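Local coordinates for transcriptional regulator, LacI family protein (Rhodococcus jostii, PDB 3K9C) that probably binds cis-regulatory DNA as a LacI-family transcription factor, with a periplasmic-binding-protein-like core expected to sense a small effector, at residues G74-D78 with V93-A97; G166-G172 with F192-T198. One frame throughout, in Å; residues are numbered along the deposited sequence.

Contact 1. Residues G74-D78 with V93-A97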
loop_
_atom_site.group_PDB
_atom_site.type_symbol
_atom_site.label_atom_id
_atom_site.label_comp_id
_atom_site.label_asym_id
_atom_site.label_seq_id
_atom_site.Cartn_x
_atom_site.Cartn_y
_atom_site.Cartn_z
ATOM N N GLY B 74 -4.909 8.564 -12.376
ATOM C CA GLY B 74 -6.250 8.011 -12.266
ATOM C C GLY B 74 -7.295 8.967 -11.713
ATOM O O GLY B 74 -8.151 8.569 -10.929
ATOM N N THR B 75 -7.237 10.226 -12.127
ATOM C CA THR B 75 -8.179 11.238 -11.659
ATOM C C THR B 75 -9.642 10.929 -11.990
ATOM O O THR B 75 -9.941 10.269 -12.986
ATOM C CB THR B 75 -7.824 12.629 -12.247
ATOM O OG1 THR B 75 -8.697 13.624 -11.694
ATOM C CG2 THR B 75 -7.964 12.622 -13.761
ATOM N N ARG B 76 -10.545 11.425 -11.150
ATOM C CA ARG B 76 -11.977 11.220 -11.341
ATOM C C ARG B 76 -12.671 12.533 -11.729
ATOM O O ARG B 76 -13.901 12.601 -11.785
ATOM C CB ARG B 76 -12.615 10.660 -10.061
ATOM C CG ARG B 76 -11.914 9.435 -9.483
ATOM C CD ARG B 76 -11.873 8.287 -10.472
ATOM N NE ARG B 76 -13.163 7.615 -10.581
ATOM C CZ ARG B 76 -13.673 6.822 -9.643
ATOM N NH1 ARG B 76 -12.999 6.595 -8.521
ATOM N NH2 ARG B 76 -14.859 6.257 -9.827
ATOM N N PHE B 77 -11.876 13.568 -11.985
ATOM C CA PHE B 77 -12.402 14.872 -12.382
ATOM C C PHE B 77 -13.159 14.766 -13.696
ATOM O O PHE B 77 -12.721 14.067 -14.610
ATOM C CB PHE B 77 -11.262 15.875 -12.583
ATOM C CG PHE B 77 -10.788 16.537 -11.323
ATOM C CD1 PHE B 77 -11.355 16.226 -10.088
ATOM C CD2 PHE B 77 -9.798 17.516 -11.381
ATOM C CE1 PHE B 77 -10.948 16.879 -8.934
ATOM C CE2 PHE B 77 -9.381 18.181 -10.225
ATOM C CZ PHE B 77 -9.962 17.860 -8.999
ATOM N N ASP B 78 -14.291 15.460 -13.794
ATOM C CA ASP B 78 -15.059 15.454 -15.037
ATOM C C ASP B 78 -14.496 16.538 -15.960
ATOM O O ASP B 78 -13.540 17.234 -15.605
ATOM C CB ASP B 78 -16.555 15.708 -14.779
ATOM C CG ASP B 78 -16.818 17.014 -14.046
ATOM O OD1 ASP B 78 -16.174 18.036 -14.381
ATOM O OD2 ASP B 78 -17.682 17.023 -13.141
ATOM N N VAL B 93 -3.292 13.696 -17.477
ATOM C CA VAL B 93 -3.836 12.615 -16.671
ATOM C C VAL B 93 -3.137 11.308 -17.037
ATOM O O VAL B 93 -2.679 11.132 -18.169
ATOM C CB VAL B 93 -5.358 12.450 -16.897
ATOM C CG1 VAL B 93 -6.074 13.764 -16.592
ATOM C CG2 VAL B 93 -5.633 11.997 -18.326
ATOM N N VAL B 94 -3.054 10.399 -16.072
ATOM C CA VAL B 94 -2.429 9.106 -16.297
ATOM C C VAL B 94 -3.406 7.964 -16.032
ATOM O O VAL B 94 -4.240 8.047 -15.132
ATOM C CB VAL B 94 -1.205 8.911 -15.385
ATOM C CG1 VAL B 94 -0.602 7.537 -15.614
ATOM C CG2 VAL B 94 -0.164 9.974 -15.674
ATOM N N ALA B 95 -3.289 6.904 -16.826
ATOM C CA ALA B 95 -4.121 5.715 -16.682
ATOM C C ALA B 95 -5.562 5.919 -17.124
ATOM O O ALA B 95 -6.444 5.153 -16.745
ATOM C CB ALA B 95 -4.084 5.229 -15.239
ATOM N N ARG B 96 -5.799 6.954 -17.920
ATOM C CA ARG B 96 -7.135 7.242 -18.431
ATOM C C ARG B 96 -7.061 8.330 -19.490
ATOM O O ARG B 96 -6.059 9.038 -19.595
ATOM C CB ARG B 96 -8.071 7.712 -17.310
ATOM C CG ARG B 96 -7.662 9.029 -16.664
ATOM C CD ARG B 96 -8.836 9.729 -15.977
ATOM N NE ARG B 96 -9.691 10.438 -16.929
ATOM C CZ ARG B 96 -10.738 11.190 -16.590
ATOM N NH1 ARG B 96 -11.081 11.337 -15.314
ATOM N NH2 ARG B 96 -11.434 11.822 -17.529
ATOM N N ALA B 97 -8.126 8.452 -20.276
ATOM C CA ALA B 97 -8.197 9.472 -21.307
ATOM C C ALA B 97 -8.671 10.764 -20.640
ATOM O O ALA B 97 -9.505 10.727 -19.734
ATOM C CB ALA B 97 -9.173 9.045 -22.398
HETATM O O HOH W 1 -13.599 13.822 -17.099
#
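The backbones of Gly74 and Val94 meet where two neighbouring parallel strands, 67-73 and 91-94, run out at their C-terminal ends: Gly74 N donates to Val94 O at 2.9 Å, and beyond this bond the chains part. The two strands and helix 79-86 between them form a beta-alpha-beta crossover in the N-terminal lobe of the periplasmic-binding-protein-like fold; 74-78 leads from the first strand into the helix and 93-97 leaves the second. Gly74 takes a positive phi of 51°, which favours glycine, as the chain leaves its strand. Past this bond Arg96 reaches over to the 74-78 loop and presents the edge of its guanidinium. Its NH1 gives a nearly straight bond to Thr75 O (2.8 Å), which lies in the guanidinium plane but is approached from above its own carbonyl plane. The same NH1 reaches Phe77 O at 3.3 Å, so one nitrogen ties two carbonyls of the turn, and a water links Phe77 O to Arg96 NH2. Thr75 CG2 packs against Val93 CG1 at 3.6 Å and also touches CD of Arg96. With OG1 anti to the backbone N (chi1 -176°), Thr75 keeps its methyl for this contact while the hydroxyl accepts from Phe77 N, an ST turn, and bonds to Glu55. Phe77 turns its ring away toward Leu72, Val59 and Leu82, and Asp78 caps helix 79-86 through Glu81 N. The guanidinium's rotation is helped to stay fixed at its NE/NH2 edge, where NE (2.8 Å) and NH2 (3.1 Å) of Arg96 both grip Ala97 O.

Contact 2. Residues G166-G172 with F192-T198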
loop_
_atom_site.group_PDB
_atom_site.type_symbol
_atom_site.label_atom_id
_atom_site.label_comp_id
_atom_site.label_asym_id
_atom_site.label_seq_id
_atom_site.Cartn_x
_atom_site.Cartn_y
_atom_site.Cartn_z
ATOM N N GLY B 166 -14.573 -3.968 -8.165
ATOM C CA GLY B 166 -14.003 -2.730 -7.674
ATOM C C GLY B 166 -12.496 -2.835 -7.752
ATOM O O GLY B 166 -11.982 -3.673 -8.496
ATOM N N THR B 167 -11.794 -2.017 -6.975
ATOM C CA THR B 167 -10.334 -2.000 -6.973
ATOM C C THR B 167 -9.701 -2.564 -5.707
ATOM O O THR B 167 -8.480 -2.580 -5.589
ATOM C CB THR B 167 -9.802 -0.560 -7.125
ATOM O OG1 THR B 167 -10.192 0.205 -5.976
ATOM C CG2 THR B 167 -10.372 0.099 -8.373
ATOM N N THR B 168 -10.516 -3.017 -4.759
ATOM C CA THR B 168 -9.965 -3.531 -3.508
ATOM C C THR B 168 -10.145 -5.031 -3.345
ATOM O O THR B 168 -10.913 -5.665 -4.078
ATOM C CB THR B 168 -10.607 -2.848 -2.289
ATOM O OG1 THR B 168 -11.929 -3.372 -2.100
ATOM C CG2 THR B 168 -10.689 -1.338 -2.498
ATOM N N GLU B 169 -9.436 -5.591 -2.367
ATOM C CA GLU B 169 -9.504 -7.023 -2.096
ATOM C C GLU B 169 -10.919 -7.484 -1.756
ATOM O O GLU B 169 -11.294 -8.614 -2.062
ATOM C CB GLU B 169 -8.548 -7.407 -0.953
ATOM C CG GLU B 169 -7.098 -6.966 -1.162
ATOM C CD GLU B 169 -6.802 -5.575 -0.606
ATOM O OE1 GLU B 169 -7.725 -4.742 -0.533
ATOM O OE2 GLU B 169 -5.636 -5.307 -0.247
ATOM N N THR B 170 -11.707 -6.615 -1.130
ATOM C CA THR B 170 -13.069 -6.974 -0.753
ATOM C C THR B 170 -13.964 -7.283 -1.943
ATOM O O THR B 170 -14.745 -8.240 -1.908
ATOM C CB THR B 170 -13.733 -5.866 0.075
ATOM O OG1 THR B 170 -12.921 -5.587 1.223
ATOM C CG2 THR B 170 -15.124 -6.306 0.539
ATOM N N GLU B 171 -13.877 -6.468 -2.989
ATOM C CA GLU B 171 -14.697 -6.705 -4.179
ATOM C C GLU B 171 -14.209 -7.964 -4.875
ATOM O O GLU B 171 -14.993 -8.715 -5.476
ATOM C CB GLU B 171 -14.628 -5.519 -5.143
ATOM C CG GLU B 171 -15.397 -4.291 -4.684
ATOM C CD GLU B 171 -14.640 -3.483 -3.661
ATOM O OE1 GLU B 171 -13.501 -3.071 -3.972
ATOM O OE2 GLU B 171 -15.181 -3.254 -2.557
ATOM N N GLY B 172 -12.905 -8.199 -4.785
ATOM C CA GLY B 172 -12.356 -9.387 -5.401
ATOM C C GLY B 172 -13.003 -10.593 -4.743
ATOM O O GLY B 172 -13.527 -11.478 -5.413
ATOM N N PHE B 192 -10.103 -7.131 -12.088
ATOM C CA PHE B 192 -9.874 -5.770 -12.579
ATOM C C PHE B 192 -8.416 -5.358 -12.394
ATOM O O PHE B 192 -7.797 -4.842 -13.320
ATOM C CB PHE B 192 -10.780 -4.767 -11.858
ATOM C CG PHE B 192 -10.542 -3.347 -12.272
ATOM C CD1 PHE B 192 -10.793 -2.942 -13.578
ATOM C CD2 PHE B 192 -10.036 -2.423 -11.368
ATOM C CE1 PHE B 192 -10.542 -1.635 -13.976
ATOM C CE2 PHE B 192 -9.782 -1.109 -11.759
ATOM C CZ PHE B 192 -10.033 -0.715 -13.065
ATOM N N ASN B 193 -7.887 -5.566 -11.189
ATOM C CA ASN B 193 -6.489 -5.256 -10.896
ATOM C C ASN B 193 -5.910 -6.250 -9.883
ATOM O O ASN B 193 -6.636 -7.088 -9.347
ATOM C CB ASN B 193 -6.324 -3.792 -10.408
ATOM C CG ASN B 193 -6.907 -3.528 -9.009
ATOM O OD1 ASN B 193 -7.329 -4.432 -8.295
ATOM N ND2 ASN B 193 -6.909 -2.265 -8.620
ATOM N N ASP B 194 -4.603 -6.160 -9.637
ATOM C CA ASP B 194 -3.918 -7.047 -8.697
ATOM C C ASP B 194 -4.503 -7.076 -7.280
ATOM O O ASP B 194 -4.569 -8.137 -6.649
ATOM C CB ASP B 194 -2.435 -6.678 -8.593
ATOM C CG ASP B 194 -1.672 -6.909 -9.890
ATOM O OD1 ASP B 194 -2.193 -7.605 -10.787
ATOM O OD2 ASP B 194 -0.537 -6.404 -9.994
ATOM N N ARG B 195 -4.901 -5.915 -6.769
ATOM C CA ARG B 195 -5.473 -5.862 -5.424
ATOM C C ARG B 195 -6.794 -6.619 -5.388
ATOM O O ARG B 195 -7.119 -7.284 -4.404
ATOM C CB ARG B 195 -5.679 -4.412 -4.974
ATOM C CG ARG B 195 -6.241 -4.298 -3.566
ATOM C CD ARG B 195 -6.253 -2.863 -3.087
ATOM N NE ARG B 195 -5.040 -2.532 -2.350
ATOM C CZ ARG B 195 -4.756 -1.319 -1.888
ATOM N NH1 ARG B 195 -5.601 -0.313 -2.094
ATOM N NH2 ARG B 195 -3.633 -1.111 -1.207
ATOM N N CYS B 196 -7.552 -6.524 -6.475
ATOM C CA CYS B 196 -8.826 -7.230 -6.583
ATOM C C CYS B 196 -8.540 -8.730 -6.656
ATOM O O CYS B 196 -9.229 -9.544 -6.032
ATOM C CB CYS B 196 -9.558 -6.782 -7.848
ATOM S SG CYS B 196 -11.132 -7.580 -8.128
ATOM N N ALA B 197 -7.511 -9.085 -7.423
ATOM C CA ALA B 197 -7.103 -10.480 -7.593
ATOM C C ALA B 197 -6.647 -11.048 -6.251
ATOM O O ALA B 197 -6.877 -12.215 -5.948
ATOM C CB ALA B 197 -5.966 -10.578 -8.630
ATOM N N THR B 198 -6.001 -10.219 -5.444
ATOM C CA THR B 198 -5.550 -10.680 -4.136
ATOM C C THR B 198 -6.732 -11.213 -3.326
ATOM O O THR B 198 -6.609 -12.223 -2.632
ATOM C CB THR B 198 -4.859 -9.553 -3.339
ATOM O OG1 THR B 198 -3.618 -9.206 -3.968
ATOM C CG2 THR B 198 -4.579 -10.015 -1.908
#
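The carboxylate of Glu169 and the guanidinium of Arg195 have planes 17° apart, but the carboxylate lies mainly over the arginine's aliphatic stem, with Glu169 CD 3.3 Å from Arg195 CG. The salt bridge, Glu169 OE2 to Arg195 NE at 3.5 Å, is one of charge alone, since the oxygen stands well out of the guanidinium plane. Arg195 NH2 hydrogen-bonds to Gln22 O, and Glu169 OE1 pairs with Arg224 of the second subunit. An alanine replacing Glu169 is likely to leave Arg195 and that Arg224, whose like charges lie close, without the carboxylate that pairs with both, and to remove the packing on Arg195 CG. The Phe192 ring is met obliquely by Thr167 CG2, 3.6 Å from CE2, and by Gly166 O. The Asn193 amide gives a weak bond through ND2 to Thr167 O, while its OD1 caps Cys196 N at 2.8 Å. Cys196 SG, anti to the backbone N (chi1 179°), lies 3.5 Å from Gly172 CA; a side chain at Gly172 would strike Cys196 O, which receives a CA-H...O contact instead. These capped N-terminal turns, Thr168 and Glu171 forming a capping box, join beta-alpha units consecutive in the chain, in the Rossmann-like C-terminal lobe of the periplasmic-binding-protein-like fold.

Overall arrangement
Contacts 1 and 2 occupy different lobes of the periplasmic-binding-protein-like fold, their centres about 19 Å apart and nearest atoms about 7 Å apart without touching. Each joins chain just beyond the C-terminal ends of parallel strands, but they hold no element in common. Contact 1 is the more buried: strand ends and loops of one chain, bound mainly by an arginine's hydrogen bonds to carbonyls. Contact 2, partly buried, has the larger interface (449 against 248 Å²) and brings together two helix starts through glycine-cysteine packing and a charge pair. It alone reaches the second subunit. Glycerol, probably from the crystallisation liquor, lies close to Ala95 in one and to Asn193 in the other, consistent with both facing the interlobe cleft.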